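Local coordinates for glycosyl transferase, group 1 family protein (Staphylococcus aureus, PDB 4WAC), which is a group 1 family glycosyl transferase of the GT-B clan, built from two Rossmann-like domains with an additional antiparallel beta-sheet region, at residues A[306-311]-A[486-491]. Sequence-based numbering, arbitrary orientation.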
# COMPACT_ATOMS: atom_id res chain seq x y z
N THR A 306 -21.51 -1.99 48.36
CA THR A 306 -21.87 -0.63 48.01
C THR A 306 -21.10 0.37 48.86
O THR A 306 -21.19 0.35 50.08
CB THR A 306 -23.39 -0.37 48.17
OG1 THR A 306 -24.11 -1.14 47.21
CG2 THR A 306 -23.70 1.11 47.94
N ILE A 307 -20.32 1.22 48.20
CA ILE A 307 -19.68 2.34 48.88
C ILE A 307 -19.73 3.56 47.98
O ILE A 307 -19.16 3.58 46.89
CB ILE A 307 -18.21 2.07 49.27
CG1 ILE A 307 -18.06 0.71 49.95
CG2 ILE A 307 -17.68 3.19 50.18
CD1 ILE A 307 -16.61 0.38 50.34
N SER A 308 -20.41 4.59 48.45
CA SER A 308 -20.54 5.85 47.73
C SER A 308 -19.23 6.64 47.65
O SER A 308 -18.38 6.53 48.52
CB SER A 308 -21.61 6.70 48.41
OG SER A 308 -21.34 8.08 48.24
N ASN A 309 -19.08 7.44 46.61
CA ASN A 309 -18.05 8.46 46.64
C ASN A 309 -18.15 9.35 47.86
O ASN A 309 -19.23 9.60 48.38
CB ASN A 309 -18.11 9.36 45.40
CG ASN A 309 -17.72 8.63 44.12
OD1 ASN A 309 -18.51 8.54 43.18
ND2 ASN A 309 -16.51 8.05 44.11
N PHE A 310 -17.00 9.82 48.32
CA PHE A 310 -16.96 10.84 49.34
C PHE A 310 -17.58 12.10 48.76
O PHE A 310 -17.47 12.35 47.57
CB PHE A 310 -15.52 11.08 49.81
CG PHE A 310 -14.95 9.92 50.58
CD1 PHE A 310 -15.16 9.81 51.96
CD2 PHE A 310 -14.22 8.92 49.95
CE1 PHE A 310 -14.65 8.72 52.69
CE2 PHE A 310 -13.69 7.82 50.66
CZ PHE A 310 -13.90 7.73 52.03
N VAL A 311 -18.26 12.89 49.60
CA VAL A 311 -18.79 14.15 49.12
C VAL A 311 -18.25 15.32 49.93
O VAL A 311 -18.21 15.28 51.15
CB VAL A 311 -20.33 14.18 49.13
CG1 VAL A 311 -20.83 15.54 48.65
CG2 VAL A 311 -20.88 13.07 48.26
N GLU A 486 -17.46 10.18 57.51
CA GLU A 486 -17.18 9.14 58.50
C GLU A 486 -17.91 7.85 58.16
O GLU A 486 -17.40 6.75 58.36
CB GLU A 486 -17.55 9.60 59.91
CG GLU A 486 -16.91 8.72 61.01
CD GLU A 486 -17.85 8.31 62.14
OE1 GLU A 486 -18.42 7.20 62.08
OE2 GLU A 486 -17.98 9.10 63.11
N SER A 487 -19.12 8.00 57.62
CA SER A 487 -19.93 6.85 57.24
C SER A 487 -19.26 6.04 56.12
O SER A 487 -19.15 4.81 56.21
CB SER A 487 -21.34 7.32 56.85
OG SER A 487 -21.31 8.39 55.91
N ILE A 488 -18.81 6.74 55.07
CA ILE A 488 -18.14 6.09 53.93
C ILE A 488 -16.87 5.37 54.39
O ILE A 488 -16.69 4.16 54.19
CB ILE A 488 -17.76 7.12 52.82
CG1 ILE A 488 -18.96 7.94 52.36
CG2 ILE A 488 -17.13 6.42 51.64
CD1 ILE A 488 -19.99 7.13 51.65
N LEU A 489 -15.99 6.15 55.02
CA LEU A 489 -14.70 5.67 55.51
C LEU A 489 -14.81 4.34 56.26
O LEU A 489 -14.02 3.43 56.07
CB LEU A 489 -14.08 6.75 56.39
CG LEU A 489 -12.64 6.57 56.83
CD1 LEU A 489 -11.77 6.38 55.59
CD2 LEU A 489 -12.24 7.83 57.58
N GLU A 490 -15.85 4.24 57.09
CA GLU A 490 -16.08 3.06 57.90
C GLU A 490 -16.35 1.85 57.03
O GLU A 490 -15.90 0.74 57.34
CB GLU A 490 -17.22 3.32 58.90
CG GLU A 490 -17.53 2.15 59.88
CD GLU A 490 -18.58 2.49 60.97
OE1 GLU A 490 -19.10 3.63 61.01
OE2 GLU A 490 -18.90 1.60 61.79
N LYS A 491 -17.07 2.04 55.92
CA LYS A 491 -17.38 0.90 55.06
C LYS A 491 -16.11 0.36 54.41
O LYS A 491 -15.94 -0.87 54.25
CB LYS A 491 -18.41 1.28 53.99
CG LYS A 491 -19.60 2.02 54.55
CD LYS A 491 -20.83 1.81 53.69
CE LYS A 491 -21.95 2.74 54.10
NZ LYS A 491 -23.18 2.50 53.30
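Ile488 packs in van der Waals contact against Ile307 and Phe310, with CB and the carbonyl O of Ser308 between them, where the C-terminal helix 485-496 meets the crossover from strand 304-306, an outermost strand of the seven-stranded parallel sheet, to the second Rossmann-like domain. No hydrogen bond crosses between 306-311 and 486-491; Ser308 O also lies against the Ile488 CG2 methyl at 3.4 Å. CG2 of Ile488 makes a CH-pi contact over one face of Phe310, 3.6 Å from the ring centroid and 18° off its normal, while Ile488 CB lies 3.5 Å from Phe310 CE1 at the rim. With Ile488 CG2 anti to the backbone N (CG1 at chi1 -54°), the same methyl also reaches Ile307 CG2 at 3.6 Å, and Ile488 CD1 meets Ser308 CB at 3.6 Å. One turn on, Lys491 CB lies 4.1 Å from Ile307 CG1, the two side chains running in opposite senses. Ser308 OG donates to Asn309 O at 2.6 Å, tilted 21° from the carbonyl plane, a bond within the loop. Phe310 also touches Asn29 and Glu33 of helix 23-36. A C-terminal helix returning to pack beside the N-terminal Rossmann-like sheet, on the interdomain crossover, is characteristic of the GT-B fold.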